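Local coordinates for protein P91 (Metagenome, PDB 4ZI5) that hydrolyses phosphotriesters as a promiscuous activity and belongs to the dienelactone hydrolase family of alpha/beta hydrolases, at residues 124-129 / 147-152; 136-141 / 166-171; 44-49 / 73-78; 173-178 / 203-208. All blocks are in the same frame, centred on the assembly; numbering follows the deposited sequence.

Contact 1 of 4, residues 124-129 / 147-152; sequences KVAAIG and LTAIVT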
loop_
_atom_site.group_PDB
_atom_site.type_symbol
_atom_site.label_atom_id
_atom_site.label_comp_id
_atom_site.label_asym_id
_atom_site.label_seq_id
_atom_site.Cartn_x
_atom_site.Cartn_y
_atom_site.Cartn_z
ATOM N N LYS A 124 17.721 10.938 11.826
ATOM C CA LYS A 124 16.436 10.756 11.137
ATOM C C LYS A 124 16.641 10.930 9.634
ATOM O O LYS A 124 16.282 11.975 9.048
ATOM C CB LYS A 124 15.408 11.762 11.641
ATOM C CG LYS A 124 15.005 11.519 13.110
ATOM C CD LYS A 124 13.903 12.478 13.518
ATOM C CE LYS A 124 13.601 12.370 15.010
ATOM N NZ LYS A 124 12.147 12.593 15.209
ATOM N N VAL A 125 17.178 9.884 9.010
ATOM C CA VAL A 125 17.412 9.919 7.579
ATOM C C VAL A 125 16.763 8.754 6.847
ATOM O O VAL A 125 16.589 7.673 7.397
ATOM C CB VAL A 125 18.911 9.978 7.263
ATOM C CG1 VAL A 125 19.464 11.348 7.692
ATOM C CG2 VAL A 125 19.658 8.824 7.907
ATOM N N ALA A 126 16.370 9.005 5.610
ATOM C CA ALA A 126 15.726 7.995 4.772
ATOM C C ALA A 126 16.227 8.141 3.345
ATOM O O ALA A 126 16.978 9.062 3.025
ATOM C CB ALA A 126 14.205 8.153 4.811
ATOM N N ALA A 127 15.851 7.201 2.492
ATOM C CA ALA A 127 16.208 7.270 1.079
ATOM C C ALA A 127 15.044 6.797 0.244
ATOM O O ALA A 127 14.360 5.828 0.585
ATOM C CB ALA A 127 17.418 6.414 0.760
ATOM N N ILE A 128 14.814 7.504 -0.840
ATOM C CA ILE A 128 13.873 7.058 -1.836
ATOM C C ILE A 128 14.612 6.928 -3.149
ATOM O O ILE A 128 15.703 7.506 -3.347
ATOM C CB ILE A 128 12.638 7.980 -1.954
ATOM C CG1 ILE A 128 12.964 9.348 -2.590
ATOM C CG2 ILE A 128 11.990 8.121 -0.603
ATOM C CD1 ILE A 128 11.742 10.154 -2.972
ATOM N N GLY A 129 14.061 6.135 -4.049
ATOM C CA GLY A 129 14.631 6.024 -5.367
ATOM C C GLY A 129 13.697 5.523 -6.435
ATOM O O GLY A 129 12.733 4.780 -6.162
ATOM N N LEU A 147 19.553 4.032 8.189
ATOM C CA LEU A 147 18.367 4.622 7.590
ATOM C C LEU A 147 17.126 4.212 8.360
ATOM O O LEU A 147 16.966 3.066 8.773
ATOM C CB LEU A 147 18.241 4.154 6.142
ATOM C CG LEU A 147 19.334 4.685 5.208
ATOM C CD1 LEU A 147 19.428 3.825 3.969
ATOM C CD2 LEU A 147 19.059 6.115 4.805
ATOM N N THR A 148 16.265 5.185 8.592
ATOM C CA THR A 148 14.937 4.937 9.162
ATOM C C THR A 148 13.985 4.214 8.189
ATOM O O THR A 148 13.225 3.325 8.582
ATOM C CB THR A 148 14.343 6.258 9.655
ATOM O OG1 THR A 148 15.154 6.738 10.721
ATOM C CG2 THR A 148 12.912 6.073 10.173
ATOM N N ALA A 149 14.059 4.581 6.917
ATOM C CA ALA A 149 13.163 4.042 5.923
ATOM C C ALA A 149 13.807 4.164 4.558
ATOM O O ALA A 149 14.592 5.091 4.305
ATOM C CB ALA A 149 11.847 4.827 5.916
ATOM N N ILE A 150 13.522 3.183 3.715
ATOM C CA ILE A 150 13.671 3.347 2.268
ATOM C C ILE A 150 12.331 3.132 1.587
ATOM O O ILE A 150 11.498 2.342 2.055
ATOM C CB ILE A 150 14.767 2.457 1.609
ATOM C CG1 ILE A 150 14.431 0.960 1.703
ATOM C CG2 ILE A 150 16.135 2.766 2.217
ATOM C CD1 ILE A 150 15.277 0.073 0.833
ATOM N N VAL A 151 12.149 3.835 0.467
ATOM C CA VAL A 151 10.974 3.673 -0.383
ATOM C C VAL A 151 11.442 3.600 -1.835
ATOM O O VAL A 151 12.152 4.492 -2.321
ATOM C CB VAL A 151 9.962 4.838 -0.255
ATOM C CG1 VAL A 151 8.727 4.528 -1.089
ATOM C CG2 VAL A 151 9.576 5.064 1.212
ATOM N N THR A 152 11.103 2.515 -2.511
ATOM C CA THR A 152 11.465 2.322 -3.909
ATOM C C THR A 152 10.213 2.539 -4.770
ATOM O O THR A 152 9.100 2.154 -4.391
ATOM C CB THR A 152 12.106 0.939 -4.154
ATOM O OG1 THR A 152 11.146 -0.100 -3.999
ATOM C CG2 THR A 152 13.217 0.723 -3.134
HETATM O O HOH W 1 17.743 7.342 10.605
#

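Contact 2 of 4, residues 136-141 / 166-171; sequences TCLELA and GRIQSS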
loop_
_atom_site.group_PDB
_atom_site.type_symbol
_atom_site.label_atom_id
_atom_site.label_comp_id
_atom_site.label_asym_id
_atom_site.label_seq_id
_atom_site.Cartn_x
_atom_site.Cartn_y
_atom_site.Cartn_z
ATOM N N THR A 136 19.153 1.071 -5.927
ATOM C CA THR A 136 20.221 1.684 -5.162
ATOM C C THR A 136 19.856 1.785 -3.673
ATOM O O THR A 136 20.714 1.558 -2.799
ATOM C CB THR A 136 20.587 3.100 -5.709
ATOM O OG1 THR A 136 20.988 3.024 -7.093
ATOM C CG2 THR A 136 21.724 3.693 -4.943
ATOM N N CYS A 137 18.620 2.180 -3.378
ATOM C CA CYS A 137 18.145 2.292 -1.973
ATOM C C CYS A 137 18.276 0.961 -1.261
ATOM O O CYS A 137 18.755 0.913 -0.138
ATOM C CB CYS A 137 16.687 2.727 -1.909
ATOM S SG CYS A 137 16.367 4.446 -2.325
ATOM N N LEU A 138 17.911 -0.113 -1.955
ATOM C CA LEU A 138 17.975 -1.449 -1.363
ATOM C C LEU A 138 19.423 -1.913 -1.162
ATOM O O LEU A 138 19.745 -2.468 -0.103
ATOM C CB LEU A 138 17.170 -2.440 -2.196
ATOM C CG LEU A 138 17.109 -3.855 -1.629
ATOM C CD1 LEU A 138 16.588 -3.879 -0.213
ATOM C CD2 LEU A 138 16.229 -4.728 -2.531
ATOM N N GLU A 139 20.292 -1.649 -2.139
ATOM C CA GLU A 139 21.736 -1.906 -1.973
ATOM C C GLU A 139 22.298 -1.175 -0.760
ATOM O O GLU A 139 23.001 -1.764 0.078
ATOM C CB GLU A 139 22.529 -1.524 -3.244
ATOM C CG GLU A 139 22.196 -2.365 -4.473
ATOM C CD GLU A 139 22.405 -3.822 -4.204
ATOM O OE1 GLU A 139 23.577 -4.194 -4.044
ATOM O OE2 GLU A 139 21.406 -4.604 -4.143
ATOM N N LEU A 140 21.975 0.105 -0.645
ATOM C CA LEU A 140 22.456 0.907 0.478
ATOM C C LEU A 140 21.939 0.398 1.817
ATOM O O LEU A 140 22.721 0.280 2.784
ATOM C CB LEU A 140 22.099 2.376 0.290
ATOM C CG LEU A 140 22.549 3.368 1.370
ATOM C CD1 LEU A 140 24.059 3.421 1.568
ATOM C CD2 LEU A 140 22.009 4.733 0.994
ATOM N N ALA A 141 20.648 0.069 1.882
ATOM C CA ALA A 141 20.098 -0.512 3.113
ATOM C C ALA A 141 20.786 -1.821 3.485
ATOM O O ALA A 141 21.019 -2.071 4.667
ATOM C CB ALA A 141 18.588 -0.716 2.997
ATOM N N GLY A 166 20.352 -10.101 7.383
ATOM C CA GLY A 166 20.199 -9.464 8.671
ATOM C C GLY A 166 20.644 -8.003 8.754
ATOM O O GLY A 166 20.488 -7.382 9.799
ATOM N N ARG A 167 21.168 -7.430 7.674
ATOM C CA ARG A 167 21.797 -6.119 7.777
ATOM C C ARG A 167 20.871 -4.927 7.629
ATOM O O ARG A 167 21.190 -3.839 8.101
ATOM C CB ARG A 167 22.940 -6.004 6.793
ATOM C CG ARG A 167 24.004 -7.078 7.013
ATOM C CD ARG A 167 25.373 -6.529 6.720
ATOM N NE ARG A 167 26.327 -7.519 6.216
ATOM C CZ ARG A 167 27.653 -7.397 6.296
ATOM N NH1 ARG A 167 28.433 -8.356 5.803
ATOM N NH2 ARG A 167 28.213 -6.330 6.862
ATOM N N ILE A 168 19.718 -5.106 6.979
ATOM C CA ILE A 168 18.838 -3.959 6.793
ATOM C C ILE A 168 18.312 -3.480 8.137
ATOM O O ILE A 168 17.734 -4.271 8.889
ATOM C CB ILE A 168 17.642 -4.286 5.875
ATOM C CG1 ILE A 168 18.154 -4.517 4.460
ATOM C CG2 ILE A 168 16.640 -3.136 5.862
ATOM C CD1 ILE A 168 17.145 -5.198 3.542
ATOM N N GLN A 169 18.525 -2.205 8.469
ATOM C CA GLN A 169 17.940 -1.648 9.710
ATOM C C GLN A 169 16.739 -0.717 9.430
ATOM O O GLN A 169 16.042 -0.353 10.361
ATOM C CB GLN A 169 18.978 -1.054 10.688
ATOM C CG GLN A 169 19.826 0.115 10.267
ATOM C CD GLN A 169 20.855 0.493 11.346
ATOM O OE1 GLN A 169 20.625 1.393 12.174
ATOM N NE2 GLN A 169 21.994 -0.187 11.332
ATOM N N SER A 170 16.458 -0.393 8.167
ATOM C CA SER A 170 15.379 0.515 7.841
ATOM C C SER A 170 14.075 -0.220 7.658
ATOM O O SER A 170 14.052 -1.405 7.316
ATOM C CB SER A 170 15.671 1.231 6.517
ATOM O OG SER A 170 15.743 0.327 5.410
ATOM N N SER A 171 12.980 0.508 7.851
ATOM C CA SER A 171 11.692 0.118 7.279
ATOM C C SER A 171 11.858 0.091 5.768
ATOM O O SER A 171 12.695 0.829 5.200
ATOM C CB SER A 171 10.626 1.141 7.631
ATOM O OG SER A 171 9.324 0.655 7.387
HETATM O O HOH W 2 19.858 -0.493 6.688
#

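Contact 3 of 4, residues 44-49 / 73-78; sequences GVVVFP and LAADMH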
loop_
_atom_site.group_PDB
_atom_site.type_symbol
_atom_site.label_atom_id
_atom_site.label_comp_id
_atom_site.label_asym_id
_atom_site.label_seq_id
_atom_site.Cartn_x
_atom_site.Cartn_y
_atom_site.Cartn_z
ATOM N N GLY A 44 16.137 14.096 7.018
ATOM C CA GLY A 44 16.799 14.154 5.713
ATOM C C GLY A 44 16.440 12.965 4.829
ATOM O O GLY A 44 16.278 11.838 5.322
ATOM N N VAL A 45 16.281 13.216 3.528
ATOM C CA VAL A 45 15.984 12.167 2.557
ATOM C C VAL A 45 16.939 12.276 1.369
ATOM O O VAL A 45 17.062 13.362 0.751
ATOM C CB VAL A 45 14.530 12.247 2.027
ATOM C CG1 VAL A 45 14.209 11.065 1.105
ATOM C CG2 VAL A 45 13.536 12.248 3.196
ATOM N N VAL A 46 17.604 11.176 1.044
ATOM C CA VAL A 46 18.355 11.092 -0.207
ATOM C C VAL A 46 17.432 10.630 -1.307
ATOM O O VAL A 46 16.689 9.672 -1.110
ATOM C CB VAL A 46 19.497 10.054 -0.142
ATOM C CG1 VAL A 46 20.318 10.121 -1.422
ATOM C CG2 VAL A 46 20.388 10.310 1.053
ATOM N N VAL A 47 17.489 11.291 -2.462
ATOM C CA VAL A 47 16.653 10.940 -3.600
ATOM C C VAL A 47 17.576 10.386 -4.658
ATOM O O VAL A 47 18.388 11.138 -5.192
ATOM C CB VAL A 47 15.889 12.138 -4.161
ATOM C CG1 VAL A 47 15.043 11.727 -5.373
ATOM C CG2 VAL A 47 15.032 12.805 -3.066
ATOM N N PHE A 48 17.465 9.088 -4.947
ATOM C CA PHE A 48 18.257 8.453 -5.987
ATOM C C PHE A 48 17.512 8.461 -7.327
ATOM O O PHE A 48 16.412 7.926 -7.428
ATOM C CB PHE A 48 18.662 7.034 -5.597
ATOM C CG PHE A 48 19.666 6.975 -4.472
ATOM C CD1 PHE A 48 20.969 7.406 -4.661
ATOM C CD2 PHE A 48 19.299 6.555 -3.197
ATOM C CE1 PHE A 48 21.894 7.403 -3.616
ATOM C CE2 PHE A 48 20.224 6.524 -2.164
ATOM C CZ PHE A 48 21.531 6.969 -2.384
ATOM N N PRO A 49 18.101 9.083 -8.363
ATOM C CA PRO A 49 17.387 9.162 -9.633
ATOM C C PRO A 49 17.341 7.871 -10.431
ATOM O O PRO A 49 17.938 6.863 -10.059
ATOM C CB PRO A 49 18.151 10.234 -10.434
ATOM C CG PRO A 49 19.237 10.720 -9.560
ATOM C CD PRO A 49 19.366 9.855 -8.379
ATOM N N LEU A 73 18.302 15.613 -0.534
ATOM C CA LEU A 73 19.390 15.674 -1.495
ATOM C C LEU A 73 19.122 14.790 -2.696
ATOM O O LEU A 73 19.067 13.572 -2.577
ATOM C CB LEU A 73 20.701 15.206 -0.871
ATOM C CG LEU A 73 21.913 15.273 -1.809
ATOM C CD1 LEU A 73 22.363 16.718 -2.028
ATOM C CD2 LEU A 73 23.057 14.462 -1.252
ATOM N N ALA A 74 18.969 15.426 -3.843
ATOM C CA ALA A 74 18.925 14.722 -5.126
ATOM C C ALA A 74 20.349 14.332 -5.481
ATOM O O ALA A 74 21.210 15.206 -5.676
ATOM C CB ALA A 74 18.287 15.599 -6.176
ATOM N N ALA A 75 20.594 13.016 -5.461
ATOM C CA ALA A 75 21.925 12.458 -5.547
ATOM C C ALA A 75 22.461 12.453 -6.987
ATOM O O ALA A 75 21.699 12.321 -7.943
ATOM C CB ALA A 75 21.938 11.052 -4.987
ATOM N N ASP A 76 23.774 12.603 -7.108
ATOM C CA ASP A 76 24.486 12.402 -8.364
ATOM C C ASP A 76 25.246 11.087 -8.261
ATOM O O ASP A 76 26.350 11.052 -7.674
ATOM C CB ASP A 76 25.435 13.571 -8.599
ATOM C CG ASP A 76 26.317 13.396 -9.853
ATOM O OD1 ASP A 76 26.022 12.507 -10.682
ATOM O OD2 ASP A 76 27.355 14.103 -9.962
ATOM N N MET A 77 24.694 10.009 -8.818
ATOM C CA MET A 77 25.404 8.711 -8.803
ATOM C C MET A 77 26.534 8.643 -9.823
ATOM O O MET A 77 27.592 8.100 -9.528
ATOM C CB MET A 77 24.465 7.521 -9.014
ATOM C CG MET A 77 23.549 7.255 -7.851
ATOM S SD MET A 77 24.371 6.665 -6.373
ATOM C CE MET A 77 24.710 4.970 -6.837
ATOM N N HIS A 78 26.311 9.207 -11.011
ATOM C CA HIS A 78 27.251 9.070 -12.108
ATOM C C HIS A 78 28.506 9.901 -11.951
ATOM O O HIS A 78 29.571 9.488 -12.416
ATOM C CB HIS A 78 26.558 9.382 -13.427
ATOM C CG HIS A 78 25.380 8.508 -13.699
ATOM N ND1 HIS A 78 25.291 7.208 -13.243
ATOM C CD2 HIS A 78 24.247 8.741 -14.389
ATOM C CE1 HIS A 78 24.144 6.688 -13.629
ATOM N NE2 HIS A 78 23.495 7.595 -14.332
#

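Contact 4 of 4, residues 173-178 / 203-208; sequences LVCHGA and QVLYLG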
loop_
_atom_site.group_PDB
_atom_site.type_symbol
_atom_site.label_atom_id
_atom_site.label_comp_id
_atom_site.label_asym_id
_atom_site.label_seq_id
_atom_site.Cartn_x
_atom_site.Cartn_y
_atom_site.Cartn_z
ATOM N N LEU A 173 9.486 0.126 2.152
ATOM C CA LEU A 173 8.269 0.157 1.342
ATOM C C LEU A 173 8.662 0.072 -0.140
ATOM O O LEU A 173 9.411 0.918 -0.653
ATOM C CB LEU A 173 7.475 1.441 1.618
ATOM C CG LEU A 173 6.314 1.779 0.659
ATOM C CD1 LEU A 173 5.220 0.736 0.653
ATOM C CD2 LEU A 173 5.704 3.123 0.997
ATOM N N VAL A 174 8.212 -0.980 -0.804
ATOM C CA VAL A 174 8.458 -1.189 -2.251
ATOM C C VAL A 174 7.148 -0.858 -2.991
ATOM O O VAL A 174 6.156 -1.560 -2.806
ATOM C CB VAL A 174 8.850 -2.666 -2.536
ATOM C CG1 VAL A 174 9.018 -2.959 -4.001
ATOM C CG2 VAL A 174 10.145 -3.014 -1.793
ATOM N N CYS A 175 7.168 0.164 -3.845
ATOM C CA CYS A 175 6.008 0.516 -4.658
ATOM C C CYS A 175 6.286 -0.004 -6.068
ATOM O O CYS A 175 7.197 0.470 -6.738
ATOM C CB CYS A 175 5.783 2.022 -4.635
ATOM S SG CYS A 175 5.429 2.677 -2.980
ATOM N N HIS A 176 5.510 -1.008 -6.483
ATOM C CA HIS A 176 5.785 -1.803 -7.671
ATOM C C HIS A 176 4.641 -1.671 -8.665
ATOM O O HIS A 176 3.472 -1.826 -8.297
ATOM C CB HIS A 176 5.958 -3.257 -7.258
ATOM C CG HIS A 176 6.292 -4.169 -8.380
ATOM N ND1 HIS A 176 7.458 -4.062 -9.098
ATOM C CD2 HIS A 176 5.632 -5.233 -8.893
ATOM C CE1 HIS A 176 7.489 -4.998 -10.026
ATOM N NE2 HIS A 176 6.395 -5.730 -9.921
ATOM N N GLY A 177 4.975 -1.403 -9.923
ATOM C CA GLY A 177 3.987 -1.444 -10.996
ATOM C C GLY A 177 3.651 -2.906 -11.301
ATOM O O GLY A 177 4.543 -3.680 -11.708
ATOM N N ALA A 178 2.385 -3.282 -11.102
ATOM C CA ALA A 178 1.996 -4.691 -11.140
ATOM C C ALA A 178 2.184 -5.338 -12.498
ATOM O O ALA A 178 2.274 -6.558 -12.568
ATOM C CB ALA A 178 0.568 -4.867 -10.709
ATOM N N GLN A 203 6.796 -3.500 3.586
ATOM C CA GLN A 203 5.575 -3.538 2.809
ATOM C C GLN A 203 5.924 -3.597 1.340
ATOM O O GLN A 203 6.911 -2.990 0.910
ATOM C CB GLN A 203 4.735 -2.295 2.990
ATOM C CG GLN A 203 4.445 -1.845 4.401
ATOM C CD GLN A 203 3.757 -0.511 4.398
ATOM O OE1 GLN A 203 2.563 -0.424 4.106
ATOM N NE2 GLN A 203 4.508 0.562 4.705
ATOM N N VAL A 204 5.075 -4.262 0.562
ATOM C CA VAL A 204 5.122 -4.151 -0.906
ATOM C C VAL A 204 3.738 -3.777 -1.388
ATOM O O VAL A 204 2.772 -4.486 -1.107
ATOM C CB VAL A 204 5.574 -5.464 -1.603
ATOM C CG1 VAL A 204 5.408 -5.381 -3.105
ATOM C CG2 VAL A 204 7.024 -5.795 -1.238
ATOM N N LEU A 205 3.660 -2.674 -2.144
ATOM C CA LEU A 205 2.422 -2.172 -2.686
ATOM C C LEU A 205 2.475 -2.394 -4.187
ATOM O O LEU A 205 3.250 -1.735 -4.906
ATOM C CB LEU A 205 2.249 -0.664 -2.404
ATOM C CG LEU A 205 1.010 0.050 -2.962
ATOM C CD1 LEU A 205 -0.274 -0.538 -2.372
ATOM C CD2 LEU A 205 1.128 1.514 -2.604
ATOM N N TYR A 206 1.646 -3.334 -4.629
ATOM C CA TYR A 206 1.398 -3.602 -6.034
ATOM C C TYR A 206 0.360 -2.617 -6.548
ATOM O O TYR A 206 -0.796 -2.601 -6.066
ATOM C CB TYR A 206 0.835 -5.015 -6.231
ATOM C CG TYR A 206 1.855 -6.105 -6.146
ATOM C CD1 TYR A 206 2.296 -6.551 -4.906
ATOM C CD2 TYR A 206 2.328 -6.757 -7.292
ATOM C CE1 TYR A 206 3.209 -7.581 -4.808
ATOM C CE2 TYR A 206 3.266 -7.794 -7.197
ATOM C CZ TYR A 206 3.708 -8.177 -5.949
ATOM O OH TYR A 206 4.590 -9.207 -5.773
ATOM N N LEU A 207 0.740 -1.880 -7.578
ATOM C CA LEU A 207 -0.120 -0.893 -8.192
ATOM C C LEU A 207 -0.628 -1.387 -9.526
ATOM O O LEU A 207 0.106 -1.496 -10.491
ATOM C CB LEU A 207 0.630 0.405 -8.331
ATOM C CG LEU A 207 0.955 0.982 -6.940
ATOM C CD1 LEU A 207 2.208 1.823 -7.014
ATOM C CD2 LEU A 207 -0.201 1.731 -6.296
ATOM N N GLY A 208 -1.913 -1.724 -9.581
ATOM C CA GLY A 208 -2.484 -2.247 -10.818
ATOM C C GLY A 208 -2.378 -1.282 -11.982
ATOM O O GLY A 208 -2.400 -0.075 -11.804
#

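Contact 1 of 4, residues 124-129 / 147-152
Leu147 lays its CD2 methyl over one face of the flat peptide group joining Ala126 to Ala127, 3.8 Å from Ala126 C. Its CG stands anti to the carbonyl carbon (chi1 -68°), and the branch reaches back over the strand. The edges of this row of peptide groups carry the hydrogen bonds. Ala127 N gives its hydrogen to Ala149 O at 3.1 Å, in the plane of that carbonyl. Ala127 O in turn accepts Val151 N at 3.0 Å, again in plane. Gly129 N closes the ladder on Val151 O. Ile150 CA also points its hydrogen at Ala127 O, 3.1 Å away.

The start of the ladder is irregular. Thr148 has a helix-like backbone, and its own N binds Val125 O at 2.8 Å. Ala149 N is buried and has no partner, probably because Thr148 N takes Val125 O. A water bridges the same end: it accepts from Val125 N and sits 2.7 Å from Thr148 OG1.

Ile128 and Val151 lie side by side, with Ile128 CG2 3.9 Å from Val151 CB. The Ala127 and Ile150 side chains meet on the other face, at CB and CG2.

This is the parallel strand pair of a beta-alpha-beta unit. Gly129 belongs to a GxCxG sequence consistent with the nucleophile elbow of alpha/beta hydrolases. Strand 42-48 bonds to the far edge of strand 125-130. Helix 132-142 packs through Cys137 on Ala127 and Ile150. Helix 231-248 packs on the face of Ile128 and Val151, through Phe245 and Met241.

Contact 2 of 4, residues 136-141 / 166-171
Ala141 and Ile168 form the centre of the apolar packing. Ala141 CB points at the loop and lies 4.1 Å from Ile168 CG1. One turn earlier, Leu138 reaches the same side chain tip to tip, with its CD1 4.0 Å from Ile168 CD1. Leu138 CG is anti to the backbone N (chi1 -177°), which brings an otherwise tangential side chain round to the loop. The two branched chains cross at a slant.

The polar link runs through the carbonyl of Ala141. One water donates to Ala141 O at 2.8 Å and accepts from Gln169 N at 2.8 Å, so helix and loop backbones are joined without a direct hydrogen bond. Ile168 CA also directs its hydrogen at Ala141 O, 3.6 Å away. This carbonyl lies at the C-terminal end of helix 132-142, where the helix dipole would probably make it a stronger acceptor.

Helix 132-142 is the crossover helix of a beta-alpha-beta unit in the alpha/beta hydrolase fold. Residues 166-170 are the loop leading into strand 171-177, so the contact seats that loop against the last turns of the helix.

Ser170 adds a hydroxyl contact. Its OG sits 3.9 Å from Ala141 CB and donates to Ser171 O at 3.1 Å, from well above the carbonyl plane. An alanine here would probably leave a small gap beside Ala141 and deprive Ser171 O of this donor. Ser171 O also receives a backbone bond from Ile150. The Ser170 side chain touches Leu147 and Ile150 as well.

Contact 3 of 4, residues 44-49 / 73-78
Val47 and Leu73 share the central backbone bond of this pair, Val47 N to Leu73 O at 2.8 Å. Leu73 N donates to Val45 O before it, and Ala75 N donates to Val47 O after it at 2.9 Å. The last bond is almost straight at the hydrogen, 177°. The next donor position in the ladder falls on Pro49, which has no N-H. Pro49 CG and CD instead rest 3.4 Å from Ala75 O. That oxygen is buried and has no hydrogen-bond partner.

Strands 42-48 and 71-74 are the parallel strands of a beta-alpha-beta unit, with helix 56-67 between them. Residues 75-78 are the loop that follows. Strand 42-48 lies between strands 71-74 and 125-130 in the central sheet of the alpha/beta hydrolase fold.

Apolar contacts gather round Ala75. Its CB lies 3.8 Å from Phe48 CD1. In one of its two modelled positions, Val46 also touches Ala75 CB and sits with CG1 over one face of the Phe48 ring, toward the rim.

A Met-aromatic contact continues the patch. Met77 SD approaches the Phe48 ring at a slant, 4.8 Å from the ring centre and 3.8 Å from CE1. Met77 is bent at chi2 (-68°), which puts the sulfur beside the ring. An alanine in place of Phe48 would probably open a gap beside Ala75 and cost Met77 SD its contact with this ring, leaving the methionine less restrained. The ring also packs on Thr136, Cys137 and Leu140 of helix 132-142, and Ala110 of helix 100-115 touches both Phe48 and Ala75.

Contact 4 of 4, residues 173-178 / 203-208
Strands 173-177 and 203-207 run parallel, their axes 4.7 Å apart and 13° from alignment. Val174 and His176 hold the ladder on one side, each through both N and O. Leu205 N binds Val174 O at 2.8 Å, and His176 N binds Leu205 O at 2.9 Å. Ala178 N adds a last bond to Leu207 O at 3.0 Å, coming from above that carbonyl's plane.

His176 and Tyr206 point the same way from one face. Their rings form an offset edge-to-face pair, centroids 5.5 Å apart and planes at 85°. The edge of His176 is turned to the tyrosine face. With CG anti to the backbone N (chi1 -178°), the imidazole extends beside Tyr206, and His176 CD2 lies 3.9 Å from Tyr206 CE2. Ala178 CB meets the edge of the tyrosine ring. Beside this pair, Val174 CB touches Val204 CG2 at 3.8 Å. On the other face the Leu173 and Gln203 side chains cross at a slant, CD1 against CB.

Both strands belong to a beta-alpha-beta unit. Its helix 185-198 covers the His176 and Tyr206 face through Met188 and Met192. Helix 231-248 packs on the Leu173 and Cys175 face. Residues 203-207 pair antiparallel with a strand of the second subunit, continuing the sheet across the dimer interface.

From the N terminus, contact 3 comes first. It closes the loop through helix 56-67 and is complete before any other contact opens. Contact 1 then closes the excursion through helix 132-142. Contact 2 starts on that helix and ends beyond contact 1, so the two cross; Ser171 also bonds to Thr148 and Ile150. Contact 4 follows in series and closes the loop through helix 185-198. Contacts 1, 3 and 4 join strands of one sheet. Contact 1 meets contact 3 at strand 42-48 and contact 4 at strand 171-177. Contacts 3 and 4 do not touch. Contact 2 touches contact 3 through helix 132-142 and ends at Ser171, where strand 171-177 of contact 4 begins.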